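Local coordinates for putative uncharacterized protein (Ustilago maydis, PDB 4GNX) that probably binds single-stranded DNA as one subunit of the replication protein A heterotrimer, contributing an OB-fold domain to the complex, at residues L9-I17 against H123-H131. Residues are numbered along the deposited sequence; the frame is centred on the assembly and turned at random.
Sequences LRPVTIRQI and HRLEAVHAH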
ATOM      1  N   LEU B   9     -13.418  -9.679   3.808  1.00 38.34           N
ATOM      2  CA  LEU B   9     -13.672  -9.552   2.389  1.00 34.63           C
ATOM      3  C   LEU B   9     -12.372  -9.795   1.637  1.00 32.02           C
ATOM      4  O   LEU B   9     -11.541  -8.900   1.483  1.00 32.11           O
ATOM      5  CB  LEU B   9     -14.231  -8.166   2.048  1.00 35.21           C
ATOM      6  CG  LEU B   9     -14.353  -7.881   0.544  1.00 32.19           C
ATOM      7  CD1 LEU B   9     -15.462  -8.730  -0.054  1.00 31.50           C
ATOM      8  CD2 LEU B   9     -14.534  -6.397   0.239  1.00 33.02           C
ATOM      9  N   ARG B  10     -12.230 -11.010   1.128  1.00 30.38           N
ATOM     10  CA  ARG B  10     -10.959 -11.482   0.598  1.00 28.11           C
ATOM     11  C   ARG B  10     -10.798 -11.330  -0.906  1.00 25.07           C
ATOM     12  O   ARG B  10     -11.598 -11.837  -1.685  1.00 24.78           O
ATOM     13  CB  ARG B  10     -10.712 -12.924   1.039  1.00 28.63           C
ATOM     14  CG  ARG B  10     -10.767 -13.060   2.549  1.00 32.30           C
ATOM     15  CD  ARG B  10     -10.520 -14.488   3.005  1.00 34.49           C
ATOM     16  NE  ARG B  10      -9.392 -15.098   2.303  1.00 33.00           N
ATOM     17  CZ  ARG B  10      -8.936 -16.324   2.527  1.00 33.89           C
ATOM     18  NH1 ARG B  10      -9.499 -17.107   3.434  1.00 35.14           N
ATOM     19  NH2 ARG B  10      -7.913 -16.766   1.808  1.00 34.35           N
ATOM     20  N   PRO B  11      -9.757 -10.612  -1.325  1.00 23.75           N
ATOM     21  CA  PRO B  11      -9.539 -10.552  -2.753  1.00 21.79           C
ATOM     22  C   PRO B  11      -8.927 -11.906  -3.226  1.00 20.83           C
ATOM     23  O   PRO B  11      -7.994 -12.425  -2.622  1.00 20.73           O
ATOM     24  CB  PRO B  11      -8.551  -9.391  -2.880  1.00 21.82           C
ATOM     25  CG  PRO B  11      -7.718  -9.479  -1.619  1.00 23.01           C
ATOM     26  CD  PRO B  11      -8.666  -9.963  -0.559  1.00 24.37           C
ATOM     27  N   VAL B  12      -9.480 -12.469  -4.289  1.00 20.50           N
ATOM     28  CA  VAL B  12      -9.140 -13.810  -4.705  1.00 21.14           C
ATOM     29  C   VAL B  12      -9.216 -13.912  -6.193  1.00 21.60           C
ATOM     30  O   VAL B  12      -9.895 -13.117  -6.838  1.00 21.09           O
ATOM     31  CB  VAL B  12     -10.113 -14.878  -4.144  1.00 22.19           C
ATOM     32  CG1 VAL B  12      -9.948 -15.068  -2.627  1.00 22.97           C
ATOM     33  CG2 VAL B  12     -11.548 -14.559  -4.525  1.00 21.74           C
ATOM     34  N   THR B  13      -8.509 -14.906  -6.730  1.00 23.16           N
ATOM     35  CA  THR B  13      -8.620 -15.256  -8.145  1.00 23.17           C
ATOM     36  C   THR B  13      -9.580 -16.412  -8.266  1.00 24.15           C
ATOM     37  O   THR B  13      -9.784 -17.177  -7.326  1.00 25.19           O
ATOM     38  CB  THR B  13      -7.297 -15.760  -8.716  1.00 24.05           C
ATOM     39  OG1 THR B  13      -6.954 -17.003  -8.057  1.00 25.47           O
ATOM     40  CG2 THR B  13      -6.179 -14.687  -8.568  1.00 22.77           C
ATOM     41  N   ILE B  14     -10.160 -16.556  -9.441  1.00 24.91           N
ATOM     42  CA  ILE B  14     -11.083 -17.635  -9.638  1.00 26.94           C
ATOM     43  C   ILE B  14     -10.396 -18.956  -9.324  1.00 28.36           C
ATOM     44  O   ILE B  14     -11.035 -19.856  -8.737  1.00 30.05           O
ATOM     45  CB  ILE B  14     -11.691 -17.593 -11.044  1.00 28.79           C
ATOM     46  CG1 ILE B  14     -12.578 -16.324 -11.154  1.00 28.07           C
ATOM     47  CG2 ILE B  14     -12.463 -18.886 -11.329  1.00 30.50           C
ATOM     48  CD1 ILE B  14     -13.096 -16.018 -12.543  1.00 28.42           C
ATOM     49  N   ARG B  15      -9.098 -19.061  -9.651  1.00 26.97           N
ATOM     50  CA  ARG B  15      -8.354 -20.289  -9.347  1.00 28.26           C
ATOM     51  C   ARG B  15      -8.361 -20.658  -7.868  1.00 29.10           C
ATOM     52  O   ARG B  15      -8.548 -21.847  -7.510  1.00 31.13           O
ATOM     53  CB  ARG B  15      -6.917 -20.179  -9.779  1.00 28.19           C
ATOM     54  CG  ARG B  15      -6.206 -21.517  -9.850  1.00 30.20           C
ATOM     55  CD  ARG B  15      -6.352 -22.047 -11.266  1.00 32.07           C
ATOM     56  NE  ARG B  15      -7.287 -23.161 -11.376  1.00 33.80           N
ATOM     57  CZ  ARG B  15      -7.910 -23.534 -12.487  1.00 34.92           C
ATOM     58  NH1 ARG B  15      -7.748 -22.869 -13.629  1.00 34.19           N
ATOM     59  NH2 ARG B  15      -8.721 -24.575 -12.443  1.00 37.60           N
ATOM     60  N   GLN B  16      -8.135 -19.649  -7.015  1.00 27.51           N
ATOM     61  CA  GLN B  16      -8.196 -19.847  -5.566  1.00 27.98           C
ATOM     62  C   GLN B  16      -9.588 -20.253  -5.152  1.00 28.48           C
ATOM     63  O   GLN B  16      -9.751 -21.194  -4.363  1.00 30.87           O
ATOM     64  CB  GLN B  16      -7.785 -18.614  -4.796  1.00 27.85           C
ATOM     65  CG  GLN B  16      -6.292 -18.319  -4.764  1.00 28.41           C
ATOM     66  CD  GLN B  16      -6.028 -16.921  -4.223  1.00 28.52           C
ATOM     67  OE1 GLN B  16      -6.589 -15.917  -4.726  1.00 27.85           O
ATOM     68  NE2 GLN B  16      -5.212 -16.844  -3.176  1.00 28.75           N
ATOM     69  N   ILE B  17     -10.599 -19.589  -5.703  1.00 26.57           N
ATOM     70  CA  ILE B  17     -11.962 -20.060  -5.461  1.00 27.83           C
ATOM     71  C   ILE B  17     -12.060 -21.550  -5.780  1.00 30.72           C
ATOM     72  O   ILE B  17     -12.512 -22.322  -4.948  1.00 33.35           O
ATOM     73  CB  ILE B  17     -13.012 -19.249  -6.228  1.00 26.09           C
ATOM     74  CG1 ILE B  17     -12.905 -17.774  -5.831  1.00 23.75           C
ATOM     75  CG2 ILE B  17     -14.397 -19.768  -5.919  1.00 27.71           C
ATOM     76  CD1 ILE B  17     -13.700 -16.848  -6.705  1.00 22.66           C
ATOM     77  N   HIS B 123      -6.112  -5.487  -8.848  1.00 29.77           N
ATOM     78  CA  HIS B 123      -6.709  -6.665  -8.248  1.00 28.91           C
ATOM     79  C   HIS B 123      -5.852  -7.931  -8.172  1.00 28.10           C
ATOM     80  O   HIS B 123      -5.943  -8.676  -7.180  1.00 27.70           O
ATOM     81  CB  HIS B 123      -8.036  -7.005  -8.879  1.00 28.12           C
ATOM     82  CG  HIS B 123      -8.588  -8.251  -8.327  1.00 28.21           C
ATOM     83  ND1 HIS B 123      -8.868  -8.373  -7.009  1.00 30.36           N
ATOM     84  CD2 HIS B 123      -8.807  -9.489  -8.898  1.00 28.03           C
ATOM     85  CE1 HIS B 123      -9.307  -9.626  -6.758  1.00 29.34           C
ATOM     86  NE2 HIS B 123      -9.275 -10.308  -7.911  1.00 29.68           N
ATOM     87  N   ARG B 124      -5.056  -8.221  -9.210  1.00 26.98           N
ATOM     88  CA  ARG B 124      -4.202  -9.394  -9.155  1.00 27.01           C
ATOM     89  C   ARG B 124      -3.214  -9.262  -8.008  1.00 28.90           C
ATOM     90  O   ARG B 124      -2.947 -10.229  -7.268  1.00 29.50           O
ATOM     91  CB  ARG B 124      -3.445  -9.573 -10.449  1.00 28.13           C
ATOM     92  CG  ARG B 124      -4.294 -10.114 -11.577  1.00 27.41           C
ATOM     93  CD  ARG B 124      -3.437 -10.685 -12.676  1.00 28.26           C
ATOM     94  NE  ARG B 124      -4.222 -11.637 -13.458  1.00 29.13           N
ATOM     95  CZ  ARG B 124      -3.716 -12.602 -14.224  1.00 29.93           C
ATOM     96  NH1 ARG B 124      -2.403 -12.770 -14.318  1.00 30.98           N
ATOM     97  NH2 ARG B 124      -4.540 -13.402 -14.887  1.00 30.23           N
ATOM     98  N   LEU B 125      -2.698  -8.047  -7.839  1.00 29.70           N
ATOM     99  CA  LEU B 125      -1.706  -7.774  -6.809  1.00 30.23           C
ATOM    100  C   LEU B 125      -2.319  -7.878  -5.435  1.00 31.36           C
ATOM    101  O   LEU B 125      -1.661  -8.259  -4.469  1.00 33.06           O
ATOM    102  CB  LEU B 125      -1.068  -6.406  -7.018  1.00 30.70           C
ATOM    103  CG  LEU B 125      -0.292  -6.247  -8.333  1.00 31.96           C
ATOM    104  CD1 LEU B 125       0.259  -4.840  -8.489  1.00 34.54           C
ATOM    105  CD2 LEU B 125       0.839  -7.260  -8.448  1.00 32.40           C
ATOM    106  N   GLU B 126      -3.593  -7.543  -5.339  1.00 31.91           N
ATOM    107  CA  GLU B 126      -4.226  -7.517  -4.048  1.00 33.00           C
ATOM    108  C   GLU B 126      -4.393  -8.949  -3.581  1.00 29.90           C
ATOM    109  O   GLU B 126      -4.184  -9.248  -2.407  1.00 29.65           O
ATOM    110  CB  GLU B 126      -5.558  -6.789  -4.139  1.00 37.76           C
ATOM    111  CG  GLU B 126      -5.924  -6.055  -2.857  1.00 45.02           C
ATOM    112  CD  GLU B 126      -7.309  -5.417  -2.881  1.00 49.20           C
ATOM    113  OE1 GLU B 126      -7.591  -4.681  -1.892  1.00 52.31           O
ATOM    114  OE2 GLU B 126      -8.094  -5.652  -3.862  1.00 48.74           O
ATOM    115  N   ALA B 127      -4.717  -9.837  -4.524  1.00 27.60           N
ATOM    116  CA  ALA B 127      -4.824 -11.278  -4.257  1.00 25.49           C
ATOM    117  C   ALA B 127      -3.496 -11.866  -3.863  1.00 25.25           C
ATOM    118  O   ALA B 127      -3.420 -12.664  -2.934  1.00 25.96           O
ATOM    119  CB  ALA B 127      -5.361 -12.019  -5.459  1.00 24.81           C
ATOM    120  N   VAL B 128      -2.440 -11.480  -4.568  1.00 24.93           N
ATOM    121  CA  VAL B 128      -1.098 -11.933  -4.192  1.00 25.61           C
ATOM    122  C   VAL B 128      -0.827 -11.445  -2.768  1.00 27.02           C
ATOM    123  O   VAL B 128      -0.559 -12.245  -1.842  1.00 28.95           O
ATOM    124  CB  VAL B 128      -0.016 -11.462  -5.199  1.00 25.62           C
ATOM    125  CG1 VAL B 128       1.378 -11.833  -4.737  1.00 27.06           C
ATOM    126  CG2 VAL B 128      -0.271 -12.087  -6.564  1.00 25.08           C
ATOM    127  N   HIS B 129      -0.938 -10.138  -2.579  1.00 26.66           N
ATOM    128  CA  HIS B 129      -0.642  -9.551  -1.280  1.00 27.93           C
ATOM    129  C   HIS B 129      -1.425 -10.193  -0.171  1.00 27.21           C
ATOM    130  O   HIS B 129      -0.866 -10.545   0.867  1.00 28.50           O
ATOM    131  CB  HIS B 129      -0.850  -8.036  -1.302  1.00 29.03           C
ATOM    132  CG  HIS B 129      -0.437  -7.365  -0.031  1.00 31.13           C
ATOM    133  ND1 HIS B 129       0.850  -7.226   0.322  1.00 33.22           N
ATOM    134  CD2 HIS B 129      -1.186  -6.849   1.005  1.00 32.51           C
ATOM    135  CE1 HIS B 129       0.931  -6.633   1.522  1.00 35.69           C
ATOM    136  NE2 HIS B 129      -0.314  -6.410   1.946  1.00 35.70           N
ATOM    137  N   ALA B 130      -2.722 -10.375  -0.381  1.00 25.46           N
ATOM    138  CA  ALA B 130      -3.540 -11.022   0.640  1.00 26.10           C
ATOM    139  C   ALA B 130      -3.002 -12.416   0.951  1.00 27.24           C
ATOM    140  O   ALA B 130      -2.665 -12.682   2.095  1.00 29.50           O
ATOM    141  CB  ALA B 130      -5.000 -11.057   0.237  1.00 24.55           C
ATOM    142  N   HIS B 131      -2.853 -13.262  -0.079  1.00 26.57           N
ATOM    143  CA  HIS B 131      -2.313 -14.625   0.043  1.00 27.70           C
ATOM    144  C   HIS B 131      -1.019 -14.666   0.776  1.00 29.88           C
ATOM    145  O   HIS B 131      -0.797 -15.546   1.598  1.00 30.93           O
ATOM    146  CB  HIS B 131      -2.137 -15.247  -1.333  1.00 27.58           C
ATOM    147  CG  HIS B 131      -1.389 -16.549  -1.325  1.00 30.58           C
ATOM    148  ND1 HIS B 131      -0.086 -16.635  -1.687  1.00 32.99           N
ATOM    149  CD2 HIS B 131      -1.791 -17.839  -0.969  1.00 32.76           C
ATOM    150  CE1 HIS B 131       0.327 -17.919  -1.566  1.00 35.88           C
ATOM    151  NE2 HIS B 131      -0.720 -18.656  -1.127  1.00 35.37           N
TER
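Pro11 and Ala127 bring the two backbones together, their CA atoms 5.0 Å apart where strand 9-11 passes helix 123-131 at an angle of 112° between chain directions and 7.9 Å between axes. So close an approach suits small residues on the helix: the pyrrolidine ring of Pro11 lies against its surface, with CG 3.6 Å from Ala130 CB, while the Ala127 methyl (CB) meets the backbone, 3.9 Å from Pro11 O and 4.2 Å from Val12 CA. The extended side chain of Glu126 runs along the proline ring, with OE2 3.9 Å from Pro11 CB and in a long, weak ion pair with Arg92.

His123 supplies the polar link. With CG anti to the backbone N (chi1 176°), its imidazole reaches across, and NE2 donates to Val12 O at 3.1 Å. The acceptor lies in the ring plane, but the N-H approaches from above the carbonyl plane, and the bond is bent (140°).

Thr13, N-cap of helix 14-19, forms a capping box with Gln16: its hydroxyl accepts from Gln16 N, and Gln16 OE1 from Thr13 N. The latter bond, in the carbonyl plane, fixes the amide, leaving NE2 3.9 Å from His131 CB.

The contact thus packs C-terminal helix 117-135 against the OB-fold's N-terminal strand; Leu125 on Ile102 of one neighbouring subunit and His129 on Leu436 of the other are consistent with the three-helix bundle of replication protein A trimers.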